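Local coordinates for AA9 family lytic polysaccharide monooxygenase D (Myceliophthora thermophila, PDB 5UFV), which oxidatively cleaves the glycosidic bonds of cellulose and related polysaccharides, using a single copper ion, a reductant and O2 or H2O2 to give C1-oxidised products, at residues P33-V38 / W70-H75; L157-L160 / P166-Y169; C197-S200 / I204-N207. All blocks are in the same frame, centred on the assembly; numbering follows the deposited sequence.

Along the chain the three contacts follow in series: contact 1 closes before contact 2 opens, and contact 2 before contact 3. Contact 2 lies in the hairpin of strands 149-159 and 167-177, in the six-stranded mixed sheet, its centre about 10 Å from that of contact 1 and about 11 Å from that of contact 3. Loop 33-38 runs beside this hairpin, where Val38 N lies 2.8 Å from Phe168 O, a probable hydrogen bond. Pro166 meets contact 3 through its CB, 3.5 Å from Ile204 O. Contacts 1 and 2 supply His75 and Tyr169 to the copper site, whereas contact 3 lies outside it.

Contact 1: residues P33-V38 / W70-H75; sequences PDYNPV and WAQWTH. With CU (copper (II) ion), chain G.
Beside the copper site of this AA9 monooxygenase, two surface loops meet through Tyr35 and Gln72: residues 70-75, leaving strand 65-70, and residues 33-38, some way ahead of helix 45-48. The contact is small, 96 Å² summed over both sides, and the nearest backbones, at Tyr35 and Gln72, stay 9.1 Å apart between their CA atoms, so the tyrosine spans the interval. Tyr35 CB points toward 70-75, and with CG anti to the carbonyl carbon (chi1 -74°) CE2 and OH are the atoms that arrive. CE2 comes 3.9 Å from Gln72 CB, and OH 3.8 Å from Gln72 CG. The ring and the Gln72 amide are turned 55° against each other, and the glutamine chain, bent at chi2, carries that amide away. Water 1 bridges the loops: it accepts from Gln72 N at 2.7 Å and makes a weak hydrogen bond with Tyr35 OH. Phe20 packs edge-to-face with the Tyr35 ring.

Each loop also has its own local bonds. Asp34 OD1 accepts from Asn36 N at 3.0 Å, forming an Asx turn. Trp73 NE1 donates to His75 O at 2.8 Å, on a lone pair in the carbonyl plane. His75, whose NE2 binds copper at 2.0 Å, and the methylated histidine at position 1 form the histidine brace; Tyr169 OH lies a longer 2.7 Å from the metal. The loops are therefore joined by aliphatic-to-aromatic packing and one water, with no direct hydrogen bond between them, whereas His75 is held by copper and by the bent Trp73 bond (130° at the hydrogen).

Contact 2: residues L157-L160 / P166-Y169; sequences LIAL and PQFY
Ile158 and Phe168 form the close-packed apolar part of this contact, lying side by side and pointing the same way from a non-hydrogen-bonded pair. Ile158 CD1 approaches Phe168 CE2 at 3.7 Å, and Ile158 CG2 lies over one face of the ring, offset toward its rim. CG1 is anti to the carbonyl carbon of Ile158 (chi1 -53°), which sets it 3.7 Å from Phe168 CD2. An alanine in place of Ile158 would lose CG1, CG2 and CD1 and is likely to open a gap beside the phenylalanine ring, leaving it freer to turn.

The strands belong to an antiparallel hairpin, 149-159 with 167-177, with 157° between the N-to-C directions of the short segments 157-159 and 167-169. Leu157-Tyr169 and Ala159-Gln167 are its hydrogen-bonded pairs; Ala159 N reaches Gln167 O at 2.8 Å.

On the other face the Tyr169 ring is also close, the CD1 edge 3.6 Å from Leu157 O, while Ala159 CB touches Tyr169 CE1 lightly at 4.0 Å. The loose, solvent side is the partly exposed Gln167 side chain. Tyr169 OH donates to Gln167 OE1 at 2.6 Å, from above the amide's carbonyl plane. Tyr169 belongs to the copper site, and Gln167, by similarity, binds O2.

Contact 3: residues C197-S200 / I204-N207; sequences CQQS and ISFN
Ser205 and Ile204 reach the 197-200 loop at the same carbonyl oxygen, one by a hydrogen bond and one by packing. Ser205 OG donates to Gln199 O at 3.0 Å. The hydroxyl lies anti to the serine's own carbonyl carbon (chi1 -78°), a torsion that directs it to this oxygen; Asn164 O lies near enough for a weak bond, which would have to compete for the same proton. Beside it, Ile204 CG2 packs against Gln199 O at 3.3 Å.

The isoleucine's other branch is bent, chi1 -60° and chi2 -63°, and carries CD1 to Cys197, 3.8 Å from SG. Gln198 O also borders this branch, 3.6 Å from Ile204 CG1.

Gln199 CB leaves away from 204-207, and the amide oxygen OE1 accepts a hydrogen bond from Ala41 N. NE2 nevertheless stays beside the serine, 3.9 Å from Ser205 OG. Pro166, next to Gln167, touches both Gln199 and Ser205. Gln199 O thus takes the serine bond and packs against Ile204 CG2 as well, while CG1 and CD1 are the isoleucine atoms that meet the Cys197 side chain; polar and apolar contacts together join two parts of the long chain segment that follows strand 190-191.

Contact 1: residues P33-V38 / W70-H75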
ATOM      1  N   PRO A  33      13.126  -1.149   7.725  1.00 24.31           N
ATOM      2  CA  PRO A  33      14.311  -0.678   8.456  1.00 25.73           C
ATOM      3  C   PRO A  33      14.057   0.546   9.348  1.00 26.09           C
ATOM      4  O   PRO A  33      14.701   0.704  10.388  1.00 27.61           O
ATOM      5  CB  PRO A  33      15.293  -0.316   7.324  1.00 25.73           C
ATOM      6  CG  PRO A  33      14.420   0.148   6.201  1.00 25.88           C
ATOM      7  CD  PRO A  33      13.090  -0.602   6.347  1.00 25.65           C
ATOM      8  N   ASP A  34      13.139   1.408   8.931  1.00 25.54           N
ATOM      9  CA  ASP A  34      12.929   2.694   9.593  1.00 25.57           C
ATOM     10  C   ASP A  34      11.870   3.429   8.785  1.00 24.38           C
ATOM     11  O   ASP A  34      11.196   2.826   7.954  1.00 23.49           O
ATOM     12  CB  ASP A  34      14.248   3.482   9.703  1.00 27.52           C
ATOM     13  CG  ASP A  34      14.950   3.664   8.336  1.00 31.90           C
ATOM     14  OD1 ASP A  34      14.231   3.920   7.299  1.00 32.30           O
ATOM     15  OD2 ASP A  34      16.213   3.526   8.298  1.00 33.04           O
ATOM     16  N   TYR A  35      11.716   4.721   9.022  1.00 24.96           N
ATOM     17  CA  TYR A  35      10.666   5.502   8.384  1.00 25.89           C
ATOM     18  C   TYR A  35      11.089   6.280   7.137  1.00 26.23           C
ATOM     19  O   TYR A  35      10.319   7.095   6.636  1.00 28.03           O
ATOM     20  CB  TYR A  35      10.104   6.519   9.373  1.00 26.20           C
ATOM     21  CG  TYR A  35       9.194   6.021  10.477  1.00 25.80           C
ATOM     22  CD1 TYR A  35       8.641   4.750  10.472  1.00 26.00           C
ATOM     23  CD2 TYR A  35       8.853   6.892  11.518  1.00 25.66           C
ATOM     24  CE1 TYR A  35       7.800   4.342  11.503  1.00 27.42           C
ATOM     25  CE2 TYR A  35       8.010   6.513  12.522  1.00 25.97           C
ATOM     26  CZ  TYR A  35       7.485   5.245  12.534  1.00 27.06           C
ATOM     27  OH  TYR A  35       6.635   4.904  13.567  1.00 28.29           O
ATOM     28  N   ASN A  36      12.283   6.049   6.630  1.00 27.66           N
ATOM     29  CA  ASN A  36      12.763   6.791   5.454  1.00 29.59           C
ATOM     30  C   ASN A  36      12.092   6.323   4.193  1.00 28.69           C
ATOM     31  O   ASN A  36      11.817   5.155   4.033  1.00 28.17           O
ATOM     32  CB  ASN A  36      14.265   6.627   5.242  1.00 31.28           C
ATOM     33  CG  ASN A  36      15.086   7.219   6.368  1.00 32.96           C
ATOM     34  OD1 ASN A  36      14.676   8.160   7.030  1.00 36.81           O
ATOM     35  ND2 ASN A  36      16.257   6.666   6.580  1.00 34.85           N
ATOM     36  N   PRO A  37      11.854   7.250   3.279  1.00 29.98           N
ATOM     37  CA  PRO A  37      11.213   6.902   2.027  1.00 29.90           C
ATOM     38  C   PRO A  37      12.120   6.107   1.089  1.00 29.83           C
ATOM     39  O   PRO A  37      13.338   6.181   1.191  1.00 28.56           O
ATOM     40  CB  PRO A  37      10.904   8.278   1.421  1.00 30.41           C
ATOM     41  CG  PRO A  37      12.000   9.159   1.950  1.00 30.50           C
ATOM     42  CD  PRO A  37      12.179   8.691   3.362  1.00 30.54           C
ATOM     43  N   VAL A  38      11.500   5.347   0.196  1.00 30.10           N
ATOM     44  CA  VAL A  38      12.160   4.845  -0.998  1.00 31.13           C
ATOM     45  C   VAL A  38      11.977   5.985  -1.989  1.00 31.66           C
ATOM     46  O   VAL A  38      10.870   6.536  -2.094  1.00 30.25           O
ATOM     47  CB  VAL A  38      11.507   3.541  -1.503  1.00 32.32           C
ATOM     48  CG1 VAL A  38      12.087   3.097  -2.839  1.00 33.02           C
ATOM     49  CG2 VAL A  38      11.653   2.430  -0.467  1.00 32.10           C
ATOM     50  N   TRP A  70      -0.855   3.360  11.226  1.00 25.23           N
ATOM     51  CA  TRP A  70       0.396   4.066  11.115  1.00 24.12           C
ATOM     52  C   TRP A  70       0.542   4.763  12.428  1.00 25.69           C
ATOM     53  O   TRP A  70      -0.224   5.702  12.718  1.00 25.75           O
ATOM     54  CB  TRP A  70       0.331   5.126  10.021  1.00 24.12           C
ATOM     55  CG  TRP A  70       0.563   4.602   8.655  1.00 23.69           C
ATOM     56  CD1 TRP A  70       1.738   4.621   7.972  1.00 23.91           C
ATOM     57  CD2 TRP A  70      -0.402   3.998   7.785  1.00 23.69           C
ATOM     58  NE1 TRP A  70       1.573   4.048   6.728  1.00 24.69           N
ATOM     59  CE2 TRP A  70       0.260   3.655   6.600  1.00 24.92           C
ATOM     60  CE3 TRP A  70      -1.770   3.732   7.885  1.00 24.58           C
ATOM     61  CZ2 TRP A  70      -0.407   3.046   5.522  1.00 24.36           C
ATOM     62  CZ3 TRP A  70      -2.418   3.123   6.830  1.00 24.11           C
ATOM     63  CH2 TRP A  70      -1.740   2.794   5.664  1.00 24.28           C
ATOM     64  N   ALA A  71       1.499   4.311  13.232  1.00 24.71           N
ATOM     65  CA  ALA A  71       1.760   4.969  14.477  1.00 25.19           C
ATOM     66  C   ALA A  71       2.093   6.441  14.290  1.00 25.98           C
ATOM     67  O   ALA A  71       1.774   7.245  15.155  1.00 25.25           O
ATOM     68  CB  ALA A  71       2.872   4.267  15.216  1.00 25.83           C
ATOM     69  N   GLN A  72       2.738   6.773  13.172  1.00 28.56           N
ATOM     70  CA  GLN A  72       3.153   8.151  12.832  1.00 32.13           C
ATOM     71  C   GLN A  72       2.991   8.324  11.333  1.00 31.37           C
ATOM     72  O   GLN A  72       3.221   7.389  10.577  1.00 29.18           O
ATOM     73  CB  GLN A  72       4.639   8.434  13.137  1.00 36.59           C
ATOM     74  CG  GLN A  72       5.116   8.278  14.590  1.00 42.23           C
ATOM     75  CD  GLN A  72       4.366   9.118  15.649  1.00 47.65           C
ATOM     76  OE1 GLN A  72       4.344   8.769  16.861  1.00 45.98           O
ATOM     77  NE2 GLN A  72       3.779  10.246  15.212  1.00 51.60           N
ATOM     78  N   TRP A  73       2.597   9.521  10.908  1.00 31.08           N
ATOM     79  CA  TRP A  73       2.535   9.855   9.503  1.00 29.91           C
ATOM     80  C   TRP A  73       2.434  11.356   9.325  1.00 30.34           C
ATOM     81  O   TRP A  73       1.560  11.989   9.888  1.00 31.22           O
ATOM     82  CB  TRP A  73       1.330   9.218   8.827  1.00 29.29           C
ATOM     83  CG  TRP A  73       1.332   9.588   7.400  1.00 28.60           C
ATOM     84  CD1 TRP A  73       0.450  10.392   6.751  1.00 29.38           C
ATOM     85  CD2 TRP A  73       2.329   9.240   6.459  1.00 28.67           C
ATOM     86  NE1 TRP A  73       0.823  10.536   5.434  1.00 29.94           N
ATOM     87  CE2 TRP A  73       1.971   9.830   5.231  1.00 28.72           C
ATOM     88  CE3 TRP A  73       3.482   8.454   6.527  1.00 28.64           C
ATOM     89  CZ2 TRP A  73       2.714   9.667   4.088  1.00 30.30           C
ATOM     90  CZ3 TRP A  73       4.222   8.282   5.392  1.00 29.75           C
ATOM     91  CH2 TRP A  73       3.839   8.886   4.179  1.00 31.06           C
ATOM     92  N   THR A  74       3.278  11.919   8.484  1.00 30.75           N
ATOM     93  CA  THR A  74       3.418  13.351   8.460  1.00 32.84           C
ATOM     94  C   THR A  74       2.908  14.065   7.203  1.00 32.77           C
ATOM     95  O   THR A  74       2.733  15.266   7.255  1.00 33.88           O
ATOM     96  CB  THR A  74       4.876  13.765   8.760  1.00 33.18           C
ATOM     97  OG1 THR A  74       5.749  13.353   7.707  1.00 32.66           O
ATOM     98  CG2 THR A  74       5.339  13.140  10.057  1.00 33.38           C
ATOM     99  N   HIS A  75       2.635  13.368   6.104  1.00 31.44           N
ATOM    100  CA  HIS A  75       2.368  14.074   4.821  1.00 30.74           C
ATOM    101  C   HIS A  75       0.902  14.075   4.392  1.00 29.79           C
ATOM    102  O   HIS A  75       0.224  13.067   4.462  1.00 29.97           O
ATOM    103  CB  HIS A  75       3.237  13.498   3.698  1.00 30.18           C
ATOM    104  CG  HIS A  75       4.689  13.479   4.025  1.00 29.65           C
ATOM    105  ND1 HIS A  75       5.392  14.629   4.291  1.00 30.08           N
ATOM    106  CD2 HIS A  75       5.567  12.453   4.170  1.00 30.01           C
ATOM    107  CE1 HIS A  75       6.641  14.318   4.596  1.00 30.67           C
ATOM    108  NE2 HIS A  75       6.775  13.007   4.518  1.00 30.96           N
TER
HETATM  109 CU    CU G 301       8.296  12.039   5.371  1.00 34.36          CU
HETATM  110  O   HOH W   1       4.146   4.904  11.803  1.00 20.82           O

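Contact 2: residues L157-L160 / P166-Y169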
ATOM      1  N   LEU A 157       2.032   4.282   0.719  1.00 25.85           N
ATOM      2  CA  LEU A 157       1.713   5.689   0.698  1.00 26.18           C
ATOM      3  C   LEU A 157       2.784   6.336  -0.114  1.00 27.86           C
ATOM      4  O   LEU A 157       3.961   6.043   0.089  1.00 27.95           O
ATOM      5  CB  LEU A 157       1.776   6.297   2.094  1.00 25.80           C
ATOM      6  CG  LEU A 157       0.877   5.677   3.156  1.00 25.53           C
ATOM      7  CD1 LEU A 157       0.944   6.522   4.417  1.00 26.57           C
ATOM      8  CD2 LEU A 157      -0.556   5.520   2.677  1.00 25.55           C
ATOM      9  N   ILE A 158       2.377   7.214  -1.031  1.00 29.30           N
ATOM     10  CA  ILE A 158       3.303   7.955  -1.873  1.00 28.13           C
ATOM     11  C   ILE A 158       3.120   9.431  -1.555  1.00 29.55           C
ATOM     12  O   ILE A 158       2.108  10.026  -1.933  1.00 29.39           O
ATOM     13  CB  ILE A 158       3.020   7.723  -3.339  1.00 27.70           C
ATOM     14  CG1 ILE A 158       2.974   6.236  -3.650  1.00 28.15           C
ATOM     15  CG2 ILE A 158       4.092   8.377  -4.177  1.00 29.52           C
ATOM     16  CD1 ILE A 158       2.641   5.965  -5.113  1.00 29.15           C
ATOM     17  N   ALA A 159       4.078  10.010  -0.839  1.00 28.37           N
ATOM     18  CA  ALA A 159       4.008  11.417  -0.516  1.00 30.18           C
ATOM     19  C   ALA A 159       4.506  12.234  -1.714  1.00 32.43           C
ATOM     20  O   ALA A 159       5.499  11.889  -2.364  1.00 33.09           O
ATOM     21  CB  ALA A 159       4.818  11.738   0.735  1.00 29.96           C
ATOM     22  N   LEU A 160       3.794  13.317  -1.999  1.00 31.97           N
ATOM     23  CA  LEU A 160       4.074  14.153  -3.159  1.00 32.44           C
ATOM     24  C   LEU A 160       4.262  15.643  -2.804  1.00 33.07           C
ATOM     25  O   LEU A 160       4.135  16.481  -3.678  1.00 31.73           O
ATOM     26  CB  LEU A 160       2.923  13.983  -4.166  1.00 32.25           C
ATOM     27  CG  LEU A 160       2.675  12.554  -4.693  1.00 30.80           C
ATOM     28  CD1 LEU A 160       1.450  12.488  -5.583  1.00 30.91           C
ATOM     29  CD2 LEU A 160       3.849  12.048  -5.476  1.00 30.70           C
ATOM     30  N   PRO A 166       9.025  12.283  -5.625  1.00 34.20           N
ATOM     31  CA  PRO A 166       8.146  11.317  -4.972  1.00 34.12           C
ATOM     32  C   PRO A 166       8.864  10.506  -3.883  1.00 33.10           C
ATOM     33  O   PRO A 166      10.061  10.294  -3.964  1.00 35.67           O
ATOM     34  CB  PRO A 166       7.750  10.391  -6.112  1.00 33.67           C
ATOM     35  CG  PRO A 166       8.953  10.417  -7.008  1.00 34.46           C
ATOM     36  CD  PRO A 166       9.374  11.852  -6.989  1.00 34.70           C
ATOM     37  N   GLN A 167       8.098  10.081  -2.889  1.00 32.67           N
ATOM     38  CA  GLN A 167       8.597   9.406  -1.719  1.00 31.29           C
ATOM     39  C   GLN A 167       7.626   8.289  -1.439  1.00 30.02           C
ATOM     40  O   GLN A 167       6.511   8.558  -1.054  1.00 30.69           O
ATOM     41  CB  GLN A 167       8.569  10.328  -0.527  1.00 31.44           C
ATOM     42  CG  GLN A 167       9.553  11.474  -0.544  1.00 34.03           C
ATOM     43  CD  GLN A 167       9.495  12.265   0.753  1.00 35.97           C
ATOM     44  OE1 GLN A 167       8.662  12.001   1.608  1.00 39.09           O
ATOM     45  NE2 GLN A 167      10.371  13.228   0.905  1.00 39.85           N
ATOM     46  N   PHE A 168       8.070   7.049  -1.613  1.00 29.73           N
ATOM     47  CA  PHE A 168       7.272   5.863  -1.397  1.00 28.38           C
ATOM     48  C   PHE A 168       7.548   5.256  -0.026  1.00 27.56           C
ATOM     49  O   PHE A 168       8.685   5.182   0.394  1.00 29.53           O
ATOM     50  CB  PHE A 168       7.629   4.828  -2.434  1.00 29.14           C
ATOM     51  CG  PHE A 168       7.460   5.290  -3.867  1.00 30.38           C
ATOM     52  CD1 PHE A 168       8.469   5.977  -4.522  1.00 29.77           C
ATOM     53  CD2 PHE A 168       6.318   4.945  -4.591  1.00 31.10           C
ATOM     54  CE1 PHE A 168       8.321   6.353  -5.849  1.00 31.20           C
ATOM     55  CE2 PHE A 168       6.170   5.321  -5.924  1.00 30.31           C
ATOM     56  CZ  PHE A 168       7.170   6.028  -6.551  1.00 30.97           C
ATOM     57  N   TYR A 169       6.496   4.819   0.659  1.00 26.37           N
ATOM     58  CA  TYR A 169       6.605   4.226   1.987  1.00 25.80           C
ATOM     59  C   TYR A 169       5.755   2.965   1.987  1.00 25.75           C
ATOM     60  O   TYR A 169       4.542   3.073   2.143  1.00 24.51           O
ATOM     61  CB  TYR A 169       6.060   5.188   3.052  1.00 25.43           C
ATOM     62  CG  TYR A 169       6.749   6.532   3.106  1.00 24.53           C
ATOM     63  CD1 TYR A 169       6.407   7.557   2.231  1.00 23.54           C
ATOM     64  CD2 TYR A 169       7.717   6.775   4.055  1.00 24.65           C
ATOM     65  CE1 TYR A 169       7.025   8.788   2.314  1.00 24.65           C
ATOM     66  CE2 TYR A 169       8.355   7.995   4.142  1.00 24.49           C
ATOM     67  CZ  TYR A 169       8.004   8.992   3.278  1.00 25.62           C
ATOM     68  OH  TYR A 169       8.671  10.183   3.409  1.00 27.66           O
TER

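Contact 3: residues C197-S200 / I204-N207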
ATOM      1  N   CYS A 197       4.995   1.528 -12.245  1.00 35.11           N
ATOM      2  CA  CYS A 197       5.116   2.917 -12.645  1.00 37.75           C
ATOM      3  C   CYS A 197       6.554   3.172 -13.000  1.00 38.28           C
ATOM      4  O   CYS A 197       7.405   2.427 -12.548  1.00 38.59           O
ATOM      5  CB  CYS A 197       4.681   3.858 -11.519  1.00 37.45           C
ATOM      6  SG  CYS A 197       5.649   3.770  -9.986  1.00 38.25           S
ATOM      7  N   GLN A 198       6.808   4.194 -13.822  1.00 39.91           N
ATOM      8  CA  GLN A 198       8.166   4.682 -14.106  1.00 42.72           C
ATOM      9  C   GLN A 198       8.405   5.987 -13.379  1.00 39.59           C
ATOM     10  O   GLN A 198       7.482   6.746 -13.151  1.00 38.03           O
ATOM     11  CB  GLN A 198       8.391   4.927 -15.608  1.00 47.18           C
ATOM     12  CG  GLN A 198       8.003   3.767 -16.507  1.00 50.20           C
ATOM     13  CD  GLN A 198       8.856   2.553 -16.228  1.00 51.54           C
ATOM     14  OE1 GLN A 198      10.073   2.590 -16.407  1.00 55.71           O
ATOM     15  NE2 GLN A 198       8.223   1.473 -15.778  1.00 49.41           N
ATOM     16  N   GLN A 199       9.663   6.254 -13.063  1.00 38.83           N
ATOM     17  CA  GLN A 199      10.032   7.452 -12.335  1.00 38.57           C
ATOM     18  C   GLN A 199       9.493   8.723 -12.993  1.00 38.82           C
ATOM     19  O   GLN A 199       9.080   9.643 -12.294  1.00 38.43           O
ATOM     20  CB  GLN A 199      11.559   7.547 -12.207  1.00 38.27           C
ATOM     21  CG  GLN A 199      12.062   8.599 -11.221  1.00 37.98           C
ATOM     22  CD  GLN A 199      11.707   8.279  -9.780  1.00 38.10           C
ATOM     23  OE1 GLN A 199      11.308   7.167  -9.456  1.00 38.54           O
ATOM     24  NE2 GLN A 199      11.844   9.260  -8.909  1.00 38.25           N
ATOM     25  N   SER A 200       9.506   8.766 -14.322  1.00 39.24           N
ATOM     26  CA  SER A 200       9.171   9.969 -15.069  1.00 40.04           C
ATOM     27  C   SER A 200       7.682  10.065 -15.472  1.00 40.84           C
ATOM     28  O   SER A 200       7.297  11.003 -16.159  1.00 40.40           O
ATOM     29  CB  SER A 200      10.048  10.052 -16.308  1.00 41.44           C
ATOM     30  OG  SER A 200       9.646   9.086 -17.262  1.00 42.14           O
ATOM     31  N   ILE A 204       3.880  10.599 -11.197  1.00 35.09           N
ATOM     32  CA  ILE A 204       4.946  10.196 -10.279  1.00 36.12           C
ATOM     33  C   ILE A 204       5.901  11.340  -9.970  1.00 37.86           C
ATOM     34  O   ILE A 204       6.020  11.739  -8.808  1.00 40.65           O
ATOM     35  CB  ILE A 204       5.719   8.987 -10.832  1.00 36.08           C
ATOM     36  CG1 ILE A 204       4.760   7.781 -11.015  1.00 36.27           C
ATOM     37  CG2 ILE A 204       6.917   8.668  -9.954  1.00 33.68           C
ATOM     38  CD1 ILE A 204       4.130   7.247  -9.735  1.00 34.76           C
ATOM     39  N   SER A 205       6.581  11.851 -10.996  1.00 40.30           N
ATOM     40  CA  SER A 205       7.452  13.022 -10.892  1.00 41.20           C
ATOM     41  C   SER A 205       6.801  14.106 -11.723  1.00 43.98           C
ATOM     42  O   SER A 205       6.650  13.954 -12.938  1.00 42.27           O
ATOM     43  CB  SER A 205       8.855  12.758 -11.440  1.00 43.54           C
ATOM     44  OG  SER A 205       9.672  12.027 -10.529  1.00 45.52           O
ATOM     45  N   PHE A 206       6.407  15.192 -11.056  1.00 46.17           N
ATOM     46  CA  PHE A 206       5.726  16.318 -11.707  1.00 47.16           C
ATOM     47  C   PHE A 206       5.696  17.510 -10.748  1.00 45.77           C
ATOM     48  O   PHE A 206       5.996  17.362  -9.560  1.00 44.15           O
ATOM     49  CB  PHE A 206       4.295  15.928 -12.157  1.00 46.74           C
ATOM     50  CG  PHE A 206       3.336  15.705 -11.020  1.00 45.85           C
ATOM     51  CD1 PHE A 206       3.387  14.539 -10.275  1.00 45.06           C
ATOM     52  CD2 PHE A 206       2.390  16.670 -10.689  1.00 45.11           C
ATOM     53  CE1 PHE A 206       2.502  14.334  -9.233  1.00 44.29           C
ATOM     54  CE2 PHE A 206       1.509  16.476  -9.645  1.00 42.76           C
ATOM     55  CZ  PHE A 206       1.562  15.309  -8.916  1.00 44.07           C
ATOM     56  N   ASN A 207       5.338  18.678 -11.270  1.00 45.98           N
ATOM     57  CA  ASN A 207       5.368  19.888 -10.468  1.00 46.79           C
ATOM     58  C   ASN A 207       4.035  20.136  -9.789  1.00 45.22           C
ATOM     59  O   ASN A 207       3.154  20.826 -10.311  1.00 48.68           O
ATOM     60  CB  ASN A 207       5.766  21.096 -11.300  1.00 48.23           C
ATOM     61  CG  ASN A 207       6.098  22.301 -10.440  1.00 50.27           C
ATOM     62  OD1 ASN A 207       5.929  22.292  -9.213  1.00 49.91           O
ATOM     63  ND2 ASN A 207       6.572  23.352 -11.081  1.00 53.09           N
TER